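Local structure of periplasmic binding protein (4MX8) at residues A[234-239]-A[268-273]; A[246-251]-A[283-288]; A[18-23]-A[37-42]; A[290-295]-A[303-308]. The protein probably binds a solute, perhaps an iron-chelate-type ligand, outside the cytoplasmic membrane and delivers it to an ABC importer, as other members of its family do. All coordinates share one frame; numbering follows the deposited sequence.

Interaction 1 (A[234-239]-A[268-273])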
# COMPACT_ATOMS: atom_id res chain seq x y z
N ILE A 234 -2.64 0.05 -22.08
CA ILE A 234 -1.95 0.83 -23.10
C ILE A 234 -0.95 -0.05 -23.86
O ILE A 234 -0.43 -1.03 -23.31
CB ILE A 234 -1.23 2.06 -22.49
CG1 ILE A 234 -0.14 1.63 -21.52
CG2 ILE A 234 -2.21 2.98 -21.78
CD1 ILE A 234 0.69 2.79 -21.02
N SER A 235 -0.69 0.31 -25.11
CA SER A 235 0.25 -0.43 -25.95
C SER A 235 1.66 0.07 -25.70
O SER A 235 1.85 1.10 -25.06
CB SER A 235 -0.11 -0.24 -27.41
OG SER A 235 -0.15 1.13 -27.74
N PHE A 236 2.67 -0.65 -26.20
CA PHE A 236 4.03 -0.13 -26.15
C PHE A 236 4.11 1.17 -26.94
O PHE A 236 4.84 2.08 -26.58
CB PHE A 236 5.04 -1.14 -26.68
CG PHE A 236 5.10 -2.40 -25.90
CD1 PHE A 236 5.45 -2.38 -24.56
CD2 PHE A 236 4.81 -3.62 -26.49
CE1 PHE A 236 5.51 -3.56 -23.83
CE2 PHE A 236 4.87 -4.78 -25.76
CZ PHE A 236 5.22 -4.76 -24.43
N GLU A 237 3.34 1.24 -28.03
CA GLU A 237 3.30 2.44 -28.85
C GLU A 237 2.84 3.69 -28.09
O GLU A 237 3.22 4.81 -28.43
CB GLU A 237 2.43 2.20 -30.08
CG GLU A 237 3.00 1.21 -31.08
CD GLU A 237 2.55 -0.21 -30.81
OE1 GLU A 237 2.67 -1.07 -31.72
OE2 GLU A 237 2.07 -0.48 -29.69
N PHE A 238 2.02 3.49 -27.06
CA PHE A 238 1.59 4.58 -26.18
C PHE A 238 2.81 5.21 -25.52
O PHE A 238 2.91 6.44 -25.44
CB PHE A 238 0.62 4.04 -25.11
CG PHE A 238 0.05 5.10 -24.19
CD1 PHE A 238 0.76 5.53 -23.07
CD2 PHE A 238 -1.21 5.63 -24.43
CE1 PHE A 238 0.23 6.50 -22.21
CE2 PHE A 238 -1.75 6.60 -23.57
CZ PHE A 238 -1.02 7.02 -22.46
N LEU A 239 3.73 4.38 -25.04
CA LEU A 239 4.93 4.89 -24.37
C LEU A 239 5.70 5.75 -25.35
O LEU A 239 6.08 6.87 -25.03
CB LEU A 239 5.81 3.76 -23.87
CG LEU A 239 5.19 2.91 -22.79
CD1 LEU A 239 6.15 1.82 -22.36
CD2 LEU A 239 4.83 3.78 -21.62
N LEU A 268 9.37 -5.23 -21.07
CA LEU A 268 9.69 -3.91 -21.60
C LEU A 268 10.95 -3.93 -22.48
O LEU A 268 11.41 -2.89 -22.94
CB LEU A 268 9.86 -2.90 -20.46
CG LEU A 268 8.60 -2.62 -19.65
CD1 LEU A 268 8.92 -1.71 -18.47
CD2 LEU A 268 7.53 -1.99 -20.53
N ASP A 269 11.50 -5.11 -22.71
CA ASP A 269 12.62 -5.24 -23.62
C ASP A 269 12.12 -5.60 -25.02
O ASP A 269 12.17 -6.76 -25.43
CB ASP A 269 13.61 -6.30 -23.11
CG ASP A 269 14.96 -6.18 -23.78
OD1 ASP A 269 15.24 -5.10 -24.35
OD2 ASP A 269 15.75 -7.14 -23.72
N ASN A 270 11.62 -4.60 -25.73
CA ASN A 270 11.13 -4.77 -27.09
C ASN A 270 11.49 -3.59 -28.00
O ASN A 270 11.59 -2.46 -27.54
CB ASN A 270 9.62 -5.00 -27.09
CG ASN A 270 8.84 -3.81 -26.62
OD1 ASN A 270 8.62 -2.87 -27.38
ND2 ASN A 270 8.42 -3.84 -25.37
N GLU A 271 11.70 -3.86 -29.29
CA GLU A 271 12.11 -2.83 -30.26
C GLU A 271 11.45 -1.45 -30.10
O GLU A 271 12.08 -0.43 -30.36
CB GLU A 271 11.90 -3.34 -31.69
CG GLU A 271 11.32 -2.30 -32.63
CD GLU A 271 9.90 -2.61 -33.07
OE1 GLU A 271 9.53 -3.81 -33.10
OE2 GLU A 271 9.16 -1.66 -33.40
N ILE A 272 10.18 -1.42 -29.67
CA ILE A 272 9.43 -0.18 -29.50
C ILE A 272 9.86 0.59 -28.25
O ILE A 272 10.28 1.74 -28.33
CB ILE A 272 7.92 -0.45 -29.39
CG1 ILE A 272 7.42 -1.26 -30.59
CG2 ILE A 272 7.14 0.84 -29.24
CD1 ILE A 272 5.93 -1.48 -30.58
N VAL A 273 9.74 -0.05 -27.09
CA VAL A 273 10.15 0.56 -25.84
C VAL A 273 11.63 0.96 -25.86
O VAL A 273 12.00 1.97 -25.29
CB VAL A 273 9.82 -0.33 -24.61
CG1 VAL A 273 10.53 0.17 -23.36
CG2 VAL A 273 8.32 -0.37 -24.36
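The amide of Asn-270 lies over the ring of Phe-236, and the rest of the contact is arranged round this pair. Atom ND2 hangs above the centre of one ring face, 3.3 Å from Phe-236 CE1, with amide and ring planes inclined at 46°. Asparagine suits the place because its two ends do different work. OD1 accepts from Val-273 N at 3.0 Å in a nearly straight bond (171°), with a weak second one from Ile-272 N, making an Asx motif. ND2 donates to the carbonyl oxygen of Val-267. CG takes the crowded position between backbone N and carbonyl carbon (chi1 66°), and with both ends held the amide is fixed against the ring.

Aliphatic groups meet the rest of Phe-236. Leu-268 CD2 comes in at the ring edge, 4.2 Å from CE1. Val-273 CG2 reaches obliquely to within 3.5 Å of CD1, and the same methyl also touches Leu-239 CD1. Ile-272 lays CG2 against Phe-236 CB at 3.9 Å, while its CD1 meets the carboxylate end of Glu-237, whose chain bends at chi2 to reach it.

Ser-235 N-caps helix 236-242, OG accepting from Phe-238 N. The first turn of this helix packs on the loop between helices 264-267 and 277-280, and Leu-193 of strand 192-195 touches Phe-236, Leu-239 and Leu-268 alike.

Interaction 2 (A[246-251]-A[283-288])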
# COMPACT_ATOMS: atom_id res chain seq x y z
N TRP A 246 10.81 9.91 -17.60
CA TRP A 246 11.07 8.87 -16.62
C TRP A 246 9.90 7.90 -16.65
O TRP A 246 8.73 8.32 -16.72
CB TRP A 246 11.15 9.49 -15.24
CG TRP A 246 12.22 10.48 -15.10
CD1 TRP A 246 12.11 11.83 -15.23
CD2 TRP A 246 13.59 10.21 -14.80
NE1 TRP A 246 13.33 12.42 -15.02
CE2 TRP A 246 14.26 11.44 -14.76
CE3 TRP A 246 14.31 9.04 -14.55
CZ2 TRP A 246 15.62 11.54 -14.49
CZ3 TRP A 246 15.66 9.14 -14.29
CH2 TRP A 246 16.31 10.38 -14.26
N LEU A 247 10.22 6.60 -16.61
CA LEU A 247 9.19 5.55 -16.58
C LEU A 247 9.33 4.79 -15.27
O LEU A 247 10.39 4.22 -15.00
CB LEU A 247 9.36 4.60 -17.76
CG LEU A 247 8.35 3.47 -17.99
CD1 LEU A 247 7.03 4.01 -18.49
CD2 LEU A 247 8.90 2.46 -18.98
N TRP A 248 8.26 4.80 -14.47
CA TRP A 248 8.24 4.15 -13.16
C TRP A 248 7.41 2.88 -13.20
O TRP A 248 6.20 2.95 -13.40
CB TRP A 248 7.63 5.07 -12.12
CG TRP A 248 8.35 6.37 -11.91
CD1 TRP A 248 8.17 7.53 -12.60
CD2 TRP A 248 9.36 6.65 -10.93
NE1 TRP A 248 9.00 8.51 -12.11
CE2 TRP A 248 9.73 8.00 -11.08
CE3 TRP A 248 9.96 5.89 -9.93
CZ2 TRP A 248 10.69 8.60 -10.28
CZ3 TRP A 248 10.91 6.49 -9.13
CH2 TRP A 248 11.27 7.83 -9.31
N VAL A 249 8.04 1.74 -12.98
CA VAL A 249 7.41 0.45 -13.24
C VAL A 249 7.12 -0.37 -11.99
O VAL A 249 8.01 -0.60 -11.17
CB VAL A 249 8.31 -0.40 -14.14
CG1 VAL A 249 7.59 -1.68 -14.54
CG2 VAL A 249 8.71 0.39 -15.36
N VAL A 250 5.88 -0.83 -11.87
CA VAL A 250 5.45 -1.76 -10.82
C VAL A 250 5.10 -3.11 -11.46
O VAL A 250 4.15 -3.21 -12.23
CB VAL A 250 4.18 -1.23 -10.11
CG1 VAL A 250 3.68 -2.22 -9.12
CG2 VAL A 250 4.47 0.07 -9.43
N ASP A 251 5.87 -4.15 -11.15
CA ASP A 251 5.61 -5.47 -11.73
C ASP A 251 4.54 -6.19 -10.90
O ASP A 251 4.84 -6.83 -9.91
CB ASP A 251 6.91 -6.27 -11.73
CG ASP A 251 6.79 -7.60 -12.44
OD1 ASP A 251 5.66 -8.01 -12.80
OD2 ASP A 251 7.85 -8.23 -12.63
N HIS A 283 16.36 5.70 -17.69
CA HIS A 283 15.44 6.43 -16.85
C HIS A 283 14.23 5.55 -16.56
O HIS A 283 13.15 6.06 -16.29
CB HIS A 283 14.99 7.70 -17.58
CG HIS A 283 16.01 8.80 -17.58
ND1 HIS A 283 15.75 10.04 -18.12
CD2 HIS A 283 17.27 8.85 -17.10
CE1 HIS A 283 16.82 10.81 -17.98
NE2 HIS A 283 17.75 10.12 -17.36
N VAL A 284 14.41 4.24 -16.64
CA VAL A 284 13.38 3.29 -16.21
C VAL A 284 13.67 2.83 -14.79
O VAL A 284 14.68 2.20 -14.53
CB VAL A 284 13.27 2.06 -17.16
CG1 VAL A 284 12.28 1.05 -16.63
CG2 VAL A 284 12.84 2.50 -18.54
N LEU A 285 12.78 3.17 -13.86
CA LEU A 285 12.97 2.82 -12.46
C LEU A 285 11.95 1.79 -12.03
O LEU A 285 10.75 1.98 -12.26
CB LEU A 285 12.82 4.06 -11.58
CG LEU A 285 13.66 5.23 -12.08
CD1 LEU A 285 12.85 6.46 -11.91
CD2 LEU A 285 14.95 5.33 -11.32
N TYR A 286 12.41 0.71 -11.40
CA TYR A 286 11.48 -0.32 -10.93
C TYR A 286 11.14 -0.18 -9.44
O TYR A 286 12.02 -0.04 -8.59
CB TYR A 286 12.03 -1.71 -11.24
CG TYR A 286 12.08 -1.98 -12.72
CD1 TYR A 286 11.02 -2.61 -13.36
CD2 TYR A 286 13.17 -1.59 -13.49
CE1 TYR A 286 11.05 -2.85 -14.72
CE2 TYR A 286 13.21 -1.83 -14.85
CZ TYR A 286 12.14 -2.46 -15.45
OH TYR A 286 12.16 -2.68 -16.80
N LEU A 287 9.85 -0.18 -9.14
CA LEU A 287 9.42 0.00 -7.76
C LEU A 287 9.17 -1.37 -7.12
O LEU A 287 8.90 -2.33 -7.82
CB LEU A 287 8.15 0.87 -7.72
CG LEU A 287 8.22 2.25 -8.37
CD1 LEU A 287 6.86 2.87 -8.27
CD2 LEU A 287 9.23 3.12 -7.68
N ASN A 288 9.26 -1.45 -5.79
CA ASN A 288 9.12 -2.72 -5.07
C ASN A 288 7.66 -3.17 -5.09
O ASN A 288 6.82 -2.58 -4.38
CB ASN A 288 9.61 -2.55 -3.63
CG ASN A 288 9.58 -3.84 -2.82
OD1 ASN A 288 8.72 -4.70 -3.00
ND2 ASN A 288 10.53 -3.98 -1.91
O HOH W 1 8.41 -3.73 -10.11
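Val-249 O is the best-held polar atom, with three contacts. Leu-287 N gives it an almost straight hydrogen bond of 2.8 Å (177°), in the carbonyl plane. A water adds a weak bond, and Tyr-286 CA makes a CA-H...O contact. The same water donates to Leu-287 O and accepts from Asp-251 N at 2.8 Å, so it ties the two strands together where the ladder stops. Further back the ladder runs from Leu-247 N to His-283 O, from Leu-285 N to Leu-247 O and from Val-249 N to Leu-285 O.

This is the parallel edge pairing of a mixed four-stranded sheet. Strand 284-287 is outermost in the chain, and the intervening helices make the connection from strand 246-251 a beta-alpha-beta crossover. Beta-branched valine and broad leucine suit such strands, shielding the backbone bonds from either face.

On one face Val-249 lies alongside Tyr-286, with Val-249 CB 3.6 Å from Tyr-286 CD1. Val-249 CG2 also meets Val-284 CG1 at 3.8 Å. On the face bearing Trp-248, Leu-285 puts CD1 over the six-membered ring of the indole in a CH-pi contact, while Leu-287 CD2 touches the edge at Trp-248 CE3, 3.6 Å away. At the start of the pairing, the six-membered ring of Trp-246 and the imidazole of His-283 stack face to face, centroids 3.6 Å apart and planes 17° from parallel. His-283 ND1 is bonded to Gln-245 O, which holds the imidazole in its rotation over Trp-246.

Interaction 3 (A[18-23]-A[37-42])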
# COMPACT_ATOMS: atom_id res chain seq x y z
N SER A 18 -11.32 4.83 21.83
CA SER A 18 -12.47 4.81 20.94
C SER A 18 -12.04 5.08 19.51
O SER A 18 -11.35 6.06 19.23
CB SER A 18 -13.44 5.89 21.37
OG SER A 18 -14.75 5.38 21.35
N TYR A 19 -12.43 4.19 18.59
CA TYR A 19 -12.09 4.38 17.17
C TYR A 19 -13.35 4.50 16.31
O TYR A 19 -14.17 3.57 16.26
CB TYR A 19 -11.19 3.27 16.65
CG TYR A 19 -10.66 3.58 15.26
CD1 TYR A 19 -9.69 4.56 15.07
CD2 TYR A 19 -11.12 2.91 14.15
CE1 TYR A 19 -9.21 4.86 13.81
CE2 TYR A 19 -10.64 3.20 12.88
CZ TYR A 19 -9.68 4.19 12.72
OH TYR A 19 -9.19 4.50 11.46
N THR A 20 -13.49 5.65 15.64
CA THR A 20 -14.68 5.93 14.85
C THR A 20 -14.31 6.32 13.43
O THR A 20 -13.53 7.25 13.22
CB THR A 20 -15.53 7.03 15.45
OG1 THR A 20 -16.03 6.59 16.72
CG2 THR A 20 -16.70 7.34 14.55
N TRP A 21 -14.88 5.61 12.47
CA TRP A 21 -14.56 5.85 11.07
C TRP A 21 -15.77 5.62 10.17
O TRP A 21 -16.77 5.04 10.60
CB TRP A 21 -13.37 4.97 10.66
CG TRP A 21 -13.69 3.53 10.36
CD1 TRP A 21 -13.74 2.95 9.12
CD2 TRP A 21 -13.97 2.49 11.30
NE1 TRP A 21 -14.03 1.61 9.24
CE2 TRP A 21 -14.18 1.30 10.57
CE3 TRP A 21 -14.08 2.44 12.70
CZ2 TRP A 21 -14.49 0.09 11.18
CZ3 TRP A 21 -14.38 1.23 13.30
CH2 TRP A 21 -14.58 0.07 12.54
N ASP A 22 -15.68 6.11 8.94
CA ASP A 22 -16.74 5.87 7.97
C ASP A 22 -16.47 4.56 7.22
O ASP A 22 -15.70 4.51 6.26
CB ASP A 22 -16.90 7.05 7.03
CG ASP A 22 -17.46 8.29 7.73
OD1 ASP A 22 -18.59 8.23 8.26
OD2 ASP A 22 -16.77 9.32 7.75
N ARG A 23 -17.11 3.49 7.69
CA ARG A 23 -16.87 2.14 7.20
C ARG A 23 -17.53 1.87 5.86
O ARG A 23 -18.71 2.19 5.66
CB ARG A 23 -17.38 1.11 8.21
CG ARG A 23 -16.89 -0.29 7.92
CD ARG A 23 -17.26 -1.23 9.04
NE ARG A 23 -18.68 -1.56 9.04
CZ ARG A 23 -19.23 -2.50 8.27
NH1 ARG A 23 -18.47 -3.19 7.42
NH2 ARG A 23 -20.54 -2.74 8.35
N GLU A 37 -20.97 5.28 9.49
CA GLU A 37 -20.08 5.53 10.61
C GLU A 37 -20.18 4.42 11.63
O GLU A 37 -21.26 3.94 11.95
CB GLU A 37 -20.39 6.87 11.25
CG GLU A 37 -19.52 7.21 12.43
CD GLU A 37 -19.64 8.67 12.81
OE1 GLU A 37 -18.86 9.49 12.25
OE2 GLU A 37 -20.51 9.00 13.65
N THR A 38 -19.03 4.00 12.14
CA THR A 38 -18.96 2.89 13.07
C THR A 38 -17.98 3.23 14.20
O THR A 38 -16.95 3.87 13.98
CB THR A 38 -18.52 1.62 12.33
OG1 THR A 38 -19.59 1.16 11.48
CG2 THR A 38 -18.12 0.51 13.28
N THR A 39 -18.31 2.82 15.42
CA THR A 39 -17.37 3.00 16.52
C THR A 39 -17.01 1.66 17.16
O THR A 39 -17.86 0.79 17.32
CB THR A 39 -17.93 3.91 17.61
OG1 THR A 39 -18.26 5.18 17.03
CG2 THR A 39 -16.90 4.11 18.68
N VAL A 40 -15.73 1.49 17.50
CA VAL A 40 -15.28 0.29 18.17
C VAL A 40 -14.40 0.69 19.35
O VAL A 40 -13.57 1.60 19.23
CB VAL A 40 -14.52 -0.63 17.20
CG1 VAL A 40 -13.89 -1.79 17.94
CG2 VAL A 40 -15.47 -1.16 16.15
N GLU A 41 -14.60 0.05 20.51
CA GLU A 41 -13.75 0.30 21.66
C GLU A 41 -12.57 -0.67 21.67
O GLU A 41 -12.74 -1.86 21.95
CB GLU A 41 -14.53 0.20 22.96
CG GLU A 41 -15.82 1.04 23.01
CD GLU A 41 -15.57 2.54 23.07
OE1 GLU A 41 -14.47 2.95 23.53
OE2 GLU A 41 -16.47 3.31 22.65
N VAL A 42 -11.39 -0.14 21.34
CA VAL A 42 -10.15 -0.91 21.26
C VAL A 42 -9.45 -0.90 22.60
O VAL A 42 -9.27 0.16 23.20
CB VAL A 42 -9.18 -0.21 20.31
CG1 VAL A 42 -7.96 -1.07 20.08
CG2 VAL A 42 -9.85 0.10 19.02
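Four backbone hydrogen bonds join segments 18-23 and 37-42, two in each hydrogen-bonded pair. Tyr-19 and Val-40 exchange theirs at 2.9 Å both ways, N to O. Trp-21 and Thr-38 do likewise, Thr-38 N reaching Trp-21 O at 2.9 Å and Trp-21 N reaching Thr-38 O at 3.1 Å. Between them, at a non-hydrogen-bonded pair, the hydroxyls of Thr-20 and Thr-39 meet tip to tip, OG1 to OG1 2.7 Å. Both have OG1 anti to the carbonyl carbon, which turns the two hydroxyls onto each other. Nearer the end, Ser-18 OG donates to Glu-41 OE2 from above the carboxylate plane; the glutamate chain folds back at chi2 (-70°) to receive it.

The strands form an antiparallel beta hairpin with two unlike faces. Ser-18, Thr-20, Asp-22, Glu-37, Thr-39 and Glu-41 make a polar face exposed to solvent, where the acids of Asp-22 and Glu-37 lie close enough probably to repel each other mildly. Threonine serves well here: beta-branched for the strand, yet hydrophilic.

The other face packs inward. Trp-21 CG sits in the crowded position (chi1 79°), which lays the indole alongside the partner strand. Thr-38 CB stands over one face of its six-membered ring in a CH-pi contact, and Val-40 CG2 abuts the edge, 3.9 Å from CZ3. Trp-21 NE1 is bonded to Asp-130 OD2, and Trp-119 of helix 119-123 meets the indole edge-to-face.

Interaction 4 (A[290-295]-A[303-308])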
# COMPACT_ATOMS: atom_id res chain seq x y z
N THR A 290 5.83 -5.82 -3.95
CA THR A 290 5.20 -6.06 -2.64
C THR A 290 4.90 -4.76 -1.89
O THR A 290 3.79 -4.58 -1.39
CB THR A 290 6.06 -6.95 -1.74
OG1 THR A 290 6.37 -8.17 -2.41
CG2 THR A 290 5.30 -7.28 -0.50
N ALA A 291 5.88 -3.87 -1.79
CA ALA A 291 5.61 -2.61 -1.10
C ALA A 291 4.56 -1.75 -1.82
O ALA A 291 3.54 -1.39 -1.24
CB ALA A 291 6.87 -1.82 -0.86
N TRP A 292 4.77 -1.45 -3.10
CA TRP A 292 3.85 -0.58 -3.80
C TRP A 292 2.49 -1.19 -4.14
O TRP A 292 1.53 -0.46 -4.34
CB TRP A 292 4.49 -0.02 -5.06
CG TRP A 292 5.65 0.89 -4.81
CD1 TRP A 292 6.92 0.52 -4.49
CD2 TRP A 292 5.65 2.32 -4.89
NE1 TRP A 292 7.71 1.63 -4.36
CE2 TRP A 292 6.96 2.75 -4.60
CE3 TRP A 292 4.67 3.28 -5.18
CZ2 TRP A 292 7.32 4.10 -4.60
CZ3 TRP A 292 5.02 4.61 -5.17
CH2 TRP A 292 6.35 5.01 -4.88
N TYR A 293 2.38 -2.51 -4.22
CA TYR A 293 1.11 -3.07 -4.63
C TYR A 293 0.38 -3.92 -3.58
O TYR A 293 -0.84 -3.86 -3.47
CB TYR A 293 1.27 -3.86 -5.92
CG TYR A 293 0.01 -4.53 -6.39
CD1 TYR A 293 -0.89 -3.87 -7.18
CD2 TYR A 293 -0.28 -5.84 -6.04
CE1 TYR A 293 -2.04 -4.47 -7.60
CE2 TYR A 293 -1.44 -6.45 -6.45
CZ TYR A 293 -2.31 -5.76 -7.24
OH TYR A 293 -3.46 -6.36 -7.69
N ILE A 294 1.11 -4.72 -2.81
CA ILE A 294 0.45 -5.59 -1.82
C ILE A 294 0.19 -4.87 -0.50
O ILE A 294 -0.94 -4.81 -0.04
CB ILE A 294 1.25 -6.88 -1.54
CG1 ILE A 294 1.26 -7.77 -2.78
CG2 ILE A 294 0.67 -7.61 -0.35
CD1 ILE A 294 -0.08 -8.30 -3.14
N VAL A 295 1.25 -4.33 0.09
CA VAL A 295 1.16 -3.65 1.38
C VAL A 295 0.57 -2.25 1.28
O VAL A 295 -0.48 -1.97 1.90
CB VAL A 295 2.55 -3.54 2.02
CG1 VAL A 295 2.43 -2.90 3.37
CG2 VAL A 295 3.18 -4.92 2.13
N ARG A 303 9.23 3.71 3.95
CA ARG A 303 10.67 3.87 3.81
C ARG A 303 11.13 3.19 2.52
O ARG A 303 11.92 3.76 1.77
CB ARG A 303 11.43 3.29 5.00
CG ARG A 303 11.07 3.83 6.37
CD ARG A 303 12.00 3.25 7.44
NE ARG A 303 11.75 3.78 8.79
CZ ARG A 303 11.22 3.07 9.78
NH1 ARG A 303 10.88 1.80 9.57
NH2 ARG A 303 11.04 3.61 10.98
N ILE A 304 10.62 1.98 2.25
CA ILE A 304 10.96 1.28 1.02
C ILE A 304 10.56 2.12 -0.20
O ILE A 304 11.32 2.24 -1.15
CB ILE A 304 10.31 -0.12 0.94
CG1 ILE A 304 10.90 -1.04 1.99
CG2 ILE A 304 10.50 -0.75 -0.42
CD1 ILE A 304 10.17 -2.35 2.06
N MSE A 305 9.38 2.70 -0.16
CA MSE A 305 8.96 3.62 -1.21
C MSE A 305 9.94 4.79 -1.39
O MSE A 305 10.40 5.06 -2.50
CB MSE A 305 7.57 4.15 -0.92
CG MSE A 305 6.51 3.07 -0.90
SE MSE A 305 4.76 3.77 -0.47
CE MSE A 305 3.73 2.23 -0.93
N ILE A 306 10.26 5.45 -0.28
CA ILE A 306 11.23 6.55 -0.30
C ILE A 306 12.57 6.15 -0.94
O ILE A 306 13.12 6.89 -1.75
CB ILE A 306 11.43 7.14 1.12
CG1 ILE A 306 10.13 7.81 1.58
CG2 ILE A 306 12.53 8.16 1.12
CD1 ILE A 306 10.03 8.00 3.06
N ASP A 307 13.08 4.96 -0.63
CA ASP A 307 14.33 4.53 -1.25
C ASP A 307 14.12 4.28 -2.73
O ASP A 307 15.00 4.57 -3.54
CB ASP A 307 14.89 3.28 -0.57
CG ASP A 307 15.76 3.61 0.63
OD1 ASP A 307 15.64 4.75 1.17
OD2 ASP A 307 16.57 2.74 1.03
N ASP A 308 12.96 3.76 -3.08
CA ASP A 308 12.65 3.47 -4.47
C ASP A 308 12.62 4.76 -5.28
O ASP A 308 13.24 4.84 -6.32
CB ASP A 308 11.31 2.74 -4.59
CG ASP A 308 11.44 1.24 -4.33
OD1 ASP A 308 12.60 0.73 -4.19
OD2 ASP A 308 10.37 0.58 -4.30
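A Met-aromatic contact and an indole-to-carboxylate hydrogen bond join two successive helices near the C-terminus, 289-295 and 299-309. Trp-292 carries both. Its NE1 donates to Asp-308 OD2 at 2.9 Å, with an angle of 144° at the hydrogen; OD2 receives it on its anti lone pair, the one turned away from the other oxygen. Carboxylate and indole are nearly coplanar, so the acid meets the ring at its edge. OD2 also accepts from the backbone N of Asn-288; these two N-H groups would be expected to favour the charged form of this partly exposed acid.

The segments approach to 9.8 Å between axes and cross at -138°, and the helices lie near the middle of the two-lobed fold known in this family. In helix 289-295 the last turn is widened to pi type, Val-295 N bonding to Thr-290 O.

Met-305, present as selenomethionine, crosses the indole with an extended chain. CG stands over one face, 4.0 Å from the centroid of the five-membered ring, and SE is 4.6 Å from that of the six-membered ring. Past the ring, CE reaches Ala-291 O at 3.6 Å. A long, flexible, polarisable side chain is well suited to following a flat aromatic surface. Ala-291 stands where the CA atoms come nearest: its small CB touches Ile-304 CG2 at 3.8 Å, a close approach that a methyl group permits. Leu-211 of helix 207-214 touches both Trp-292 and Met-305.

Interactions 1, 2 and 4 form a connected series. Interactions 1 and 2, centres 14 Å apart, meet through Leu-268 CD1 and Val-249 CG2 (3.8 Å), so the loop and helix of the first pack on the sheet face that carries Leu-247 and Val-249. Interaction 4, centred 12 Å from interaction 2, joins it directly: strand 284-287 leads into helix 289-295, and Asn-288 N bonds to Asp-308 OD2 at 2.8 Å. Interaction 3 stands apart, its centre 37 Å from that of interaction 2 and across the chain's centre from it. Interaction 4 lies between them, about 14 Å from the hairpin at nearest atoms. In this family solute usually binds between two lobes; the residues that would hold it here are not identified.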